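Local atomic coordinates of structural protein (unclassified Rudivirus, PDB entry 6WQ0), a protein that self-assembles into a helical, filamentous nucleocapsid whose subunits wrap around the viral DNA, hold it in the A-form and protect it. Residues P7-F10 with S11-Y14; Q58-A61 with V62-Y66; K104-V108 with S109-A113. All coordinates share one frame; numbering follows the deposited sequence.

Interaction 1: residues P7-F10 with S11-Y14; sequences PRSF and SQRY. With nucleotides of chain A; nucleotides of chain B.
Ser9 and Gln12 meet at the N-terminus of helix 10-24, where Ser9 is the N-cap residue and the side chain of Gln12 folds back to it. Gln12 OE1 accepts two bonds from Ser9: N to OE1 at 3.1 Å, with the donor above the amide's carbonyl plane, and OG to OE1 at 3.1 Å, in that plane and on a lone pair. Gln12, three residues on, thus bonds the backbone N of the N-cap residue, while Ser9 OG makes no capping bond of its own. Gln12 CG lies beside its backbone N (chi1 -52°) and the chain runs extended from there, which brings the amide back past the helix start. Its other end, NE2, is hydrogen-bonded to Asn44 of a third subunit. One turn on, Arg13 N bonds Ser9 O at 2.9 Å, while Arg13 NE makes a weak bond to Arg8 O at 3.3 Å, at the guanidinium edge. Phe10 and Tyr14 point the same way, with Tyr14 CB over the Phe10 face; the rings are near parallel but slid apart, centroids 5.8 Å apart. Tyr14 OH continues to Gln46 of a second subunit. Both arginines border DNA, but Arg8 meets its phosphates, in keeping with phosphate coordination by positive residues. Arg8 NH2 salt-bridges a further phosphate, its backbone N bonds OP1 of DA153 of chain A at 3.2 Å, and NE bonds OP1 of DT152 of chain A at 3.2 Å, in the guanidinium plane. Arg13 instead lies along the DT152 sugar, with O3' of that nucleotide 3.4 Å above one face of its guanidinium.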
loop_
_atom_site.group_PDB
_atom_site.type_symbol
_atom_site.label_atom_id
_atom_site.label_comp_id
_atom_site.label_asym_id
_atom_site.label_seq_id
_atom_site.Cartn_x
_atom_site.Cartn_y
_atom_site.Cartn_z
ATOM N N PRO C 7 -47.454 -56.945 28.324
ATOM C CA PRO C 7 -48.635 -56.099 28.109
ATOM C C PRO C 7 -48.289 -54.621 28.198
ATOM O O PRO C 7 -47.581 -54.187 29.107
ATOM C CB PRO C 7 -49.590 -56.528 29.228
ATOM C CG PRO C 7 -48.741 -57.172 30.235
ATOM C CD PRO C 7 -47.586 -57.784 29.524
ATOM N N ARG C 8 -48.798 -53.848 27.244
ATOM C CA ARG C 8 -48.584 -52.410 27.185
ATOM C C ARG C 8 -49.903 -51.695 27.441
ATOM O O ARG C 8 -50.923 -52.032 26.833
ATOM C CB ARG C 8 -48.012 -51.996 25.829
ATOM C CG ARG C 8 -46.769 -52.760 25.411
ATOM C CD ARG C 8 -45.527 -52.208 26.071
ATOM N NE ARG C 8 -44.361 -52.308 25.204
ATOM C CZ ARG C 8 -43.308 -53.072 25.454
ATOM N NH1 ARG C 8 -43.265 -53.800 26.556
ATOM N NH2 ARG C 8 -42.295 -53.103 24.612
ATOM N N SER C 9 -49.880 -50.717 28.339
ATOM C CA SER C 9 -51.061 -49.952 28.698
ATOM C C SER C 9 -51.184 -48.734 27.787
ATOM O O SER C 9 -50.358 -48.510 26.905
ATOM C CB SER C 9 -50.995 -49.551 30.168
ATOM O OG SER C 9 -49.773 -48.907 30.460
ATOM N N PHE C 10 -52.228 -47.927 27.994
ATOM C CA PHE C 10 -52.418 -46.765 27.135
ATOM C C PHE C 10 -51.269 -45.777 27.262
ATOM O O PHE C 10 -50.900 -45.133 26.276
ATOM C CB PHE C 10 -53.745 -46.062 27.438
ATOM C CG PHE C 10 -53.871 -44.721 26.772
ATOM C CD1 PHE C 10 -54.058 -44.626 25.406
ATOM C CD2 PHE C 10 -53.751 -43.555 27.500
ATOM C CE1 PHE C 10 -54.145 -43.401 24.788
ATOM C CE2 PHE C 10 -53.837 -42.332 26.880
ATOM C CZ PHE C 10 -54.035 -42.257 25.527
ATOM N N SER C 11 -50.693 -45.641 28.454
ATOM C CA SER C 11 -49.588 -44.709 28.637
ATOM C C SER C 11 -48.363 -45.137 27.848
ATOM O O SER C 11 -47.729 -44.312 27.186
ATOM C CB SER C 11 -49.249 -44.593 30.117
ATOM O OG SER C 11 -50.339 -44.058 30.832
ATOM N N GLN C 12 -48.017 -46.425 27.898
ATOM C CA GLN C 12 -46.849 -46.908 27.175
ATOM C C GLN C 12 -47.079 -46.886 25.672
ATOM O O GLN C 12 -46.190 -46.488 24.907
ATOM C CB GLN C 12 -46.501 -48.320 27.638
ATOM C CG GLN C 12 -46.359 -48.461 29.127
ATOM C CD GLN C 12 -46.226 -49.901 29.564
ATOM O OE1 GLN C 12 -47.208 -50.552 29.898
ATOM N NE2 GLN C 12 -45.005 -50.403 29.572
ATOM N N ARG C 13 -48.264 -47.317 25.233
ATOM C CA ARG C 13 -48.608 -47.250 23.818
ATOM C C ARG C 13 -48.530 -45.823 23.303
ATOM O O ARG C 13 -47.946 -45.564 22.247
ATOM C CB ARG C 13 -50.007 -47.810 23.586
ATOM C CG ARG C 13 -50.136 -49.290 23.778
ATOM C CD ARG C 13 -51.417 -49.785 23.164
ATOM N NE ARG C 13 -51.977 -50.900 23.914
ATOM C CZ ARG C 13 -53.028 -51.605 23.522
ATOM N NH1 ARG C 13 -53.630 -51.317 22.380
ATOM N NH2 ARG C 13 -53.471 -52.603 24.264
ATOM N N TYR C 14 -49.125 -44.882 24.036
ATOM C CA TYR C 14 -49.129 -43.494 23.603
ATOM C C TYR C 14 -47.728 -42.904 23.627
ATOM O O TYR C 14 -47.356 -42.158 22.720
ATOM C CB TYR C 14 -50.079 -42.669 24.471
ATOM C CG TYR C 14 -50.063 -41.198 24.127
ATOM C CD1 TYR C 14 -50.623 -40.735 22.948
ATOM C CD2 TYR C 14 -49.473 -40.277 24.969
ATOM C CE1 TYR C 14 -50.596 -39.401 22.624
ATOM C CE2 TYR C 14 -49.439 -38.946 24.650
ATOM C CZ TYR C 14 -50.002 -38.511 23.478
ATOM O OH TYR C 14 -49.974 -37.174 23.165
ATOM P P DT A 152 -46.332 -50.609 21.846
ATOM O OP1 DT A 152 -45.704 -50.252 23.126
ATOM O OP2 DT A 152 -45.657 -51.569 20.967
ATOM O "O5'" DT A 152 -47.830 -51.152 22.049
ATOM C "C5'" DT A 152 -48.152 -52.522 21.716
ATOM C "C4'" DT A 152 -49.656 -52.759 21.604
ATOM O "O4'" DT A 152 -50.087 -52.503 20.259
ATOM C "C3'" DT A 152 -50.087 -54.188 21.887
ATOM O "O3'" DT A 152 -50.463 -54.315 23.240
ATOM C "C2'" DT A 152 -51.287 -54.425 20.961
ATOM C "C1'" DT A 152 -51.228 -53.280 19.959
ATOM N N1 DT A 152 -51.142 -53.716 18.521
ATOM C C2 DT A 152 -52.226 -54.309 17.908
ATOM O O2 DT A 152 -53.279 -54.537 18.469
ATOM N N3 DT A 152 -52.024 -54.645 16.606
ATOM C C4 DT A 152 -50.891 -54.452 15.862
ATOM O O4 DT A 152 -50.813 -54.792 14.691
ATOM C C5 DT A 152 -49.799 -53.823 16.556
ATOM C C7 DT A 152 -48.509 -53.556 15.847
ATOM C C6 DT A 152 -49.977 -53.489 17.833
ATOM P P DA A 153 -50.436 -55.742 23.965
ATOM O OP1 DA A 153 -50.829 -55.524 25.364
ATOM O OP2 DA A 153 -49.146 -56.372 23.656
ATOM O "O5'" DA A 153 -51.580 -56.584 23.242
ATOM C "C5'" DA A 153 -52.901 -56.571 23.738
ATOM C "C4'" DA A 153 -53.673 -57.777 23.241
ATOM O "O4'" DA A 153 -53.806 -57.707 21.802
ATOM C "C3'" DA A 153 -53.030 -59.127 23.539
ATOM O "O3'" DA A 153 -54.028 -60.068 23.895
ATOM C "C2'" DA A 153 -52.372 -59.492 22.214
ATOM C "C1'" DA A 153 -53.355 -58.909 21.222
ATOM N N9 DA A 153 -52.763 -58.599 19.923
ATOM C C8 DA A 153 -51.690 -57.797 19.678
ATOM N N7 DA A 153 -51.388 -57.690 18.411
ATOM C C5 DA A 153 -52.327 -58.476 17.779
ATOM C C6 DA A 153 -52.551 -58.782 16.427
ATOM N N6 DA A 153 -51.801 -58.311 15.432
ATOM N N1 DA A 153 -53.576 -59.598 16.135
ATOM C C2 DA A 153 -54.322 -60.071 17.135
ATOM N N3 DA A 153 -54.207 -59.856 18.440
ATOM C C4 DA A 153 -53.181 -59.044 18.696
ATOM P P DT B 141 -39.738 -55.979 27.247
ATOM O OP1 DT B 141 -40.885 -55.148 27.623
ATOM O OP2 DT B 141 -39.873 -56.960 26.160
ATOM O "O5'" DT B 141 -38.550 -54.984 26.882
ATOM C "C5'" DT B 141 -38.326 -53.830 27.663
ATOM C "C4'" DT B 141 -37.180 -53.005 27.102
ATOM O "O4'" DT B 141 -35.958 -53.779 27.107
ATOM C "C3'" DT B 141 -37.310 -52.609 25.658
ATOM O "O3'" DT B 141 -38.216 -51.538 25.502
ATOM C "C2'" DT B 141 -35.879 -52.193 25.365
ATOM C "C1'" DT B 141 -35.105 -53.299 26.076
ATOM N N1 DT B 141 -34.750 -54.427 25.172
ATOM C C2 DT B 141 -33.678 -54.301 24.321
ATOM O O2 DT B 141 -32.981 -53.312 24.264
ATOM N N3 DT B 141 -33.457 -55.375 23.523
ATOM C C4 DT B 141 -34.180 -56.537 23.484
ATOM O O4 DT B 141 -33.889 -57.455 22.731
ATOM C C5 DT B 141 -35.288 -56.607 24.399
ATOM C C7 DT B 141 -36.150 -57.828 24.447
ATOM C C6 DT B 141 -35.518 -55.561 25.185
#

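Interaction 2: residues Q58-A61 with V62-Y66; sequences QVSA and VLTQY
Val59 and Leu63 lie one turn apart on the last part of helix 50-64, and their side chains run alongside each other, pointing the same way. The apolar contact is made by Val59 CG1, which comes within 4.1 Å of Leu63 CG. CG1 stands opposite the backbone N of Val59 (chi1 173°), on the carbonyl-carbon side, and this turns it along the helix toward the leucine. Val62 packs against backbone instead, its CG2 branch resting beside Gln58 O. The backbone bonds are those of a regular alpha-helix: Val62 N to Gln58 O at 3.0 Å, Leu63 N to Val59 O at 2.8 Å and Thr64 N to Ser60 O at 3.0 Å. Tyr66 N bonds Leu63 O at 3.0 Å, a shorter, three-residue step. Among the polar side chains, Thr64 has OG1 beside its own backbone N (chi1 -47°), directed back along the helix to 2.9 Å from Ser60 O. That approach is not settled as a bond, since the hydroxyl's one proton can also go to Ile90 O of a fourth subunit, the stronger partner. Arg73 NH2, from helix 71-89, adds weak hydrogen bonds to both Ser60 O and Thr64 OG1, and Ser60 packs on a DNA phosphate. This end of the helix lies against two others of its own chain: Val59, Val62 and Leu63 pack on Val121, Ile124 and Ile117 of helix 115-126, while Val59 and Leu63 also touch Gln77 and Tyr76 of helix 71-89.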
loop_
_atom_site.group_PDB
_atom_site.type_symbol
_atom_site.label_atom_id
_atom_site.label_comp_id
_atom_site.label_asym_id
_atom_site.label_seq_id
_atom_site.Cartn_x
_atom_site.Cartn_y
_atom_site.Cartn_z
ATOM N N GLN C 58 -65.468 -56.134 -12.946
ATOM C CA GLN C 58 -66.388 -57.252 -13.138
ATOM C C GLN C 58 -67.608 -57.148 -12.229
ATOM O O GLN C 58 -68.737 -57.410 -12.663
ATOM C CB GLN C 58 -65.662 -58.567 -12.895
ATOM C CG GLN C 58 -64.642 -58.898 -13.942
ATOM C CD GLN C 58 -64.237 -60.341 -13.896
ATOM O OE1 GLN C 58 -63.907 -60.869 -12.837
ATOM N NE2 GLN C 58 -64.273 -61.001 -15.044
ATOM N N VAL C 59 -67.408 -56.783 -10.962
ATOM C CA VAL C 59 -68.536 -56.663 -10.050
ATOM C C VAL C 59 -69.438 -55.512 -10.465
ATOM O O VAL C 59 -70.658 -55.598 -10.319
ATOM C CB VAL C 59 -68.044 -56.512 -8.597
ATOM C CG1 VAL C 59 -69.201 -56.208 -7.670
ATOM C CG2 VAL C 59 -67.341 -57.774 -8.146
ATOM N N SER C 60 -68.871 -54.423 -10.986
ATOM C CA SER C 60 -69.700 -53.343 -11.511
ATOM C C SER C 60 -70.581 -53.837 -12.653
ATOM O O SER C 60 -71.792 -53.574 -12.686
ATOM C CB SER C 60 -68.809 -52.190 -11.969
ATOM O OG SER C 60 -69.574 -51.077 -12.393
ATOM N N ALA C 61 -69.983 -54.568 -13.600
ATOM C CA ALA C 61 -70.759 -55.145 -14.694
ATOM C C ALA C 61 -71.877 -56.041 -14.175
ATOM O O ALA C 61 -72.981 -56.054 -14.725
ATOM C CB ALA C 61 -69.838 -55.923 -15.628
ATOM N N VAL C 62 -71.606 -56.805 -13.116
ATOM C CA VAL C 62 -72.630 -57.690 -12.564
ATOM C C VAL C 62 -73.736 -56.884 -11.893
ATOM O O VAL C 62 -74.923 -57.203 -12.018
ATOM C CB VAL C 62 -71.999 -58.701 -11.589
ATOM C CG1 VAL C 62 -73.073 -59.439 -10.819
ATOM C CG2 VAL C 62 -71.128 -59.681 -12.336
ATOM N N LEU C 63 -73.364 -55.824 -11.175
ATOM C CA LEU C 63 -74.335 -55.051 -10.408
ATOM C C LEU C 63 -75.279 -54.281 -11.317
ATOM O O LEU C 63 -76.453 -54.100 -10.981
ATOM C CB LEU C 63 -73.617 -54.089 -9.463
ATOM C CG LEU C 63 -72.900 -54.644 -8.232
ATOM C CD1 LEU C 63 -72.264 -53.517 -7.441
ATOM C CD2 LEU C 63 -73.853 -55.437 -7.373
ATOM N N THR C 64 -74.789 -53.808 -12.465
ATOM C CA THR C 64 -75.666 -53.086 -13.383
ATOM C C THR C 64 -76.725 -53.999 -13.997
ATOM O O THR C 64 -77.781 -53.520 -14.418
ATOM C CB THR C 64 -74.841 -52.403 -14.474
ATOM O OG1 THR C 64 -73.744 -51.713 -13.873
ATOM C CG2 THR C 64 -75.676 -51.394 -15.233
ATOM N N GLN C 65 -76.471 -55.308 -14.052
ATOM C CA GLN C 65 -77.472 -56.261 -14.514
ATOM C C GLN C 65 -78.541 -56.556 -13.473
ATOM O O GLN C 65 -79.515 -57.240 -13.793
ATOM C CB GLN C 65 -76.814 -57.577 -14.914
ATOM C CG GLN C 65 -75.838 -57.475 -16.061
ATOM C CD GLN C 65 -75.071 -58.762 -16.274
ATOM O OE1 GLN C 65 -75.282 -59.745 -15.567
ATOM N NE2 GLN C 65 -74.172 -58.761 -17.250
ATOM N N TYR C 66 -78.381 -56.076 -12.247
ATOM C CA TYR C 66 -79.342 -56.333 -11.191
ATOM C C TYR C 66 -80.054 -55.083 -10.701
ATOM O O TYR C 66 -80.930 -55.192 -9.838
ATOM C CB TYR C 66 -78.656 -57.027 -10.003
ATOM C CG TYR C 66 -78.513 -58.524 -10.176
ATOM C CD1 TYR C 66 -77.544 -59.056 -11.010
ATOM C CD2 TYR C 66 -79.349 -59.401 -9.508
ATOM C CE1 TYR C 66 -77.414 -60.418 -11.174
ATOM C CE2 TYR C 66 -79.225 -60.763 -9.664
ATOM C CZ TYR C 66 -78.256 -61.267 -10.497
ATOM O OH TYR C 66 -78.132 -62.627 -10.656
#

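Interaction 3: residues K104-V108 with S109-A113; sequences KAYYV and SAYGA. With nucleotides of chain A.
The Tyr111 ring forms an aromatic cluster with Tyr106 and Tyr107 at the C-terminal end of helix 94-111. Ala110 CB sits over the centre of one Tyr111 face, 4.0 Å above its plane. The ring's edge serves both other tyrosines: CD2 points at the face of Tyr107 in a T-shaped contact (planes at 69°), and CE2 comes to 3.6 Å from Tyr106 CZ in an offset edge-to-face pair (planes at 61°). Tyr111 CG, placed beside its own backbone N (chi1 -59°), turns the ring so that this one edge meets both. Backbone bonds fix this spacing, with Ala110 N on Tyr106 O at 2.9 Å and Tyr111 N on Tyr107 O at 2.9 Å. At Gly112 the backbone leaves helical angles with a positive phi, and Ala113 CB packs on Tyr107 CB. Around the cluster, Tyr106 stacks on Tyr106 of a second subunit and Tyr107 rests on Ile75 and Leu118. The hydroxyl ends face DNA: Tyr111 OH lies 3.2 Å from C5' of DA143 of chain A. Tyr106 OH and Tyr111 OH share a hydrogen bond of 2.9 Å, and Tyr106 OH is also 3.1 Å from OP1 of DT144 of chain A.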
loop_
_atom_site.group_PDB
_atom_site.type_symbol
_atom_site.label_atom_id
_atom_site.label_comp_id
_atom_site.label_asym_id
_atom_site.label_seq_id
_atom_site.Cartn_x
_atom_site.Cartn_y
_atom_site.Cartn_z
ATOM N N LYS C 104 -70.333 -64.446 3.589
ATOM C CA LYS C 104 -71.744 -64.308 3.254
ATOM C C LYS C 104 -72.590 -64.172 4.510
ATOM O O LYS C 104 -73.481 -63.319 4.573
ATOM C CB LYS C 104 -72.215 -65.490 2.412
ATOM C CG LYS C 104 -71.541 -65.586 1.067
ATOM C CD LYS C 104 -72.208 -66.603 0.172
ATOM C CE LYS C 104 -73.656 -66.249 -0.059
ATOM N NZ LYS C 104 -74.298 -67.212 -0.989
ATOM N N ALA C 105 -72.329 -65.004 5.522
ATOM C CA ALA C 105 -73.038 -64.858 6.792
ATOM C C ALA C 105 -72.859 -63.456 7.357
ATOM O O ALA C 105 -73.830 -62.804 7.759
ATOM C CB ALA C 105 -72.548 -65.904 7.790
ATOM N N TYR C 106 -71.614 -62.976 7.381
ATOM C CA TYR C 106 -71.307 -61.634 7.866
ATOM C C TYR C 106 -72.159 -60.581 7.174
ATOM O O TYR C 106 -72.846 -59.793 7.832
ATOM C CB TYR C 106 -69.820 -61.357 7.643
ATOM C CG TYR C 106 -69.322 -59.985 8.034
ATOM C CD1 TYR C 106 -69.875 -59.293 9.099
ATOM C CD2 TYR C 106 -68.269 -59.401 7.353
ATOM C CE1 TYR C 106 -69.407 -58.051 9.453
ATOM C CE2 TYR C 106 -67.794 -58.161 7.701
ATOM C CZ TYR C 106 -68.365 -57.491 8.750
ATOM O OH TYR C 106 -67.888 -56.251 9.094
ATOM N N TYR C 107 -72.122 -60.548 5.841
ATOM C CA TYR C 107 -72.784 -59.471 5.113
ATOM C C TYR C 107 -74.300 -59.572 5.198
ATOM O O TYR C 107 -74.967 -58.563 5.450
ATOM C CB TYR C 107 -72.319 -59.454 3.656
ATOM C CG TYR C 107 -71.205 -58.466 3.419
ATOM C CD1 TYR C 107 -71.439 -57.272 2.767
ATOM C CD2 TYR C 107 -69.925 -58.721 3.876
ATOM C CE1 TYR C 107 -70.432 -56.366 2.570
ATOM C CE2 TYR C 107 -68.912 -57.823 3.679
ATOM C CZ TYR C 107 -69.170 -56.649 3.024
ATOM O OH TYR C 107 -68.159 -55.746 2.827
ATOM N N VAL C 108 -74.862 -60.768 5.027
ATOM C CA VAL C 108 -76.309 -60.919 5.111
ATOM C C VAL C 108 -76.824 -60.554 6.496
ATOM O O VAL C 108 -77.902 -59.969 6.629
ATOM C CB VAL C 108 -76.726 -62.346 4.717
ATOM C CG1 VAL C 108 -78.228 -62.479 4.748
ATOM C CG2 VAL C 108 -76.233 -62.670 3.333
ATOM N N SER C 109 -76.075 -60.879 7.554
ATOM C CA SER C 109 -76.619 -60.652 8.887
ATOM C C SER C 109 -76.380 -59.228 9.369
ATOM O O SER C 109 -77.234 -58.658 10.056
ATOM C CB SER C 109 -76.029 -61.652 9.876
ATOM O OG SER C 109 -76.569 -62.944 9.671
ATOM N N ALA C 110 -75.245 -58.629 9.024
ATOM C CA ALA C 110 -74.943 -57.313 9.564
ATOM C C ALA C 110 -75.411 -56.181 8.662
ATOM O O ALA C 110 -75.876 -55.154 9.164
ATOM C CB ALA C 110 -73.441 -57.182 9.820
ATOM N N TYR C 111 -75.308 -56.337 7.342
ATOM C CA TYR C 111 -75.483 -55.214 6.433
ATOM C C TYR C 111 -76.694 -55.360 5.524
ATOM O O TYR C 111 -76.862 -54.553 4.605
ATOM C CB TYR C 111 -74.210 -55.021 5.605
ATOM C CG TYR C 111 -72.999 -54.763 6.466
ATOM C CD1 TYR C 111 -73.022 -53.784 7.444
ATOM C CD2 TYR C 111 -71.842 -55.510 6.319
ATOM C CE1 TYR C 111 -71.932 -53.544 8.237
ATOM C CE2 TYR C 111 -70.743 -55.277 7.111
ATOM C CZ TYR C 111 -70.796 -54.291 8.071
ATOM O OH TYR C 111 -69.708 -54.048 8.870
ATOM N N GLY C 112 -77.544 -56.353 5.760
ATOM C CA GLY C 112 -78.765 -56.490 4.988
ATOM C C GLY C 112 -78.550 -56.730 3.513
ATOM O O GLY C 112 -79.358 -56.283 2.696
ATOM N N ALA C 113 -77.479 -57.423 3.149
ATOM C CA ALA C 113 -77.203 -57.717 1.756
ATOM C C ALA C 113 -78.144 -58.798 1.237
ATOM O O ALA C 113 -78.725 -59.574 1.998
ATOM C CB ALA C 113 -75.752 -58.154 1.580
ATOM P P DA A 143 -69.092 -48.599 9.375
ATOM O OP1 DA A 143 -69.581 -49.392 10.512
ATOM O OP2 DA A 143 -68.044 -47.584 9.572
ATOM O "O5'" DA A 143 -68.574 -49.598 8.247
ATOM C "C5'" DA A 143 -68.889 -50.967 8.313
ATOM C "C4'" DA A 143 -68.832 -51.592 6.937
ATOM O "O4'" DA A 143 -69.286 -50.637 5.965
ATOM C "C3'" DA A 143 -67.453 -51.967 6.446
ATOM O "O3'" DA A 143 -67.065 -53.215 6.964
ATOM C "C2'" DA A 143 -67.700 -52.052 4.955
ATOM C "C1'" DA A 143 -68.620 -50.865 4.740
ATOM N N9 DA A 143 -67.910 -49.657 4.353
ATOM C C8 DA A 143 -67.448 -48.665 5.164
ATOM N N7 DA A 143 -66.835 -47.703 4.524
ATOM C C5 DA A 143 -66.908 -48.093 3.203
ATOM C C6 DA A 143 -66.447 -47.509 2.013
ATOM N N6 DA A 143 -65.795 -46.346 1.967
ATOM N N1 DA A 143 -66.683 -48.169 0.863
ATOM C C2 DA A 143 -67.332 -49.331 0.909
ATOM N N3 DA A 143 -67.810 -49.976 1.961
ATOM C C4 DA A 143 -67.565 -49.296 3.086
ATOM P P DT A 144 -65.512 -53.555 7.154
ATOM O OP1 DT A 144 -65.444 -54.872 7.803
ATOM O OP2 DT A 144 -64.859 -52.385 7.761
ATOM O "O5'" DT A 144 -64.944 -53.670 5.664
ATOM C "C5'" DT A 144 -65.307 -54.764 4.841
ATOM C "C4'" DT A 144 -64.875 -54.531 3.405
ATOM O "O4'" DT A 144 -65.398 -53.277 2.913
ATOM C "C3'" DT A 144 -63.401 -54.358 3.183
ATOM O "O3'" DT A 144 -62.719 -55.579 3.288
ATOM C "C2'" DT A 144 -63.418 -53.841 1.755
ATOM C "C1'" DT A 144 -64.580 -52.852 1.827
ATOM N N1 DT A 144 -64.116 -51.463 2.050
ATOM C C2 DT A 144 -63.654 -50.742 0.981
ATOM O O2 DT A 144 -63.623 -51.173 -0.153
ATOM N N3 DT A 144 -63.231 -49.487 1.277
ATOM C C4 DT A 144 -63.214 -48.892 2.509
ATOM O O4 DT A 144 -62.811 -47.756 2.676
ATOM C C5 DT A 144 -63.703 -49.697 3.591
ATOM C C7 DT A 144 -63.725 -49.149 4.983
ATOM C C6 DT A 144 -64.120 -50.934 3.315
#

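How the interactions relate
The three contacts follow one another along an all-helical chain: interaction 1 starts helix 10-24, interaction 2 ends helix 50-64 and interaction 3 ends helix 94-111. Interactions 1 and 2 lie on opposite sides of the chain's centre, their own centres about 46 Å apart. Interactions 2 and 3 are closer, about 19 Å between centres and 10 Å between nearest atoms, without touching; both pack on helices 71-89 and 115-126. Interaction 1 is about 35 Å from interaction 3 between centres, yet both touch the second subunit. Each contact also reaches DNA, through arginine-phosphate bonds (interaction 1), packing (interaction 2) or tyrosine hydroxyls (interaction 3), so distant helix ends of one subunit meet both duplex and neighbouring copies.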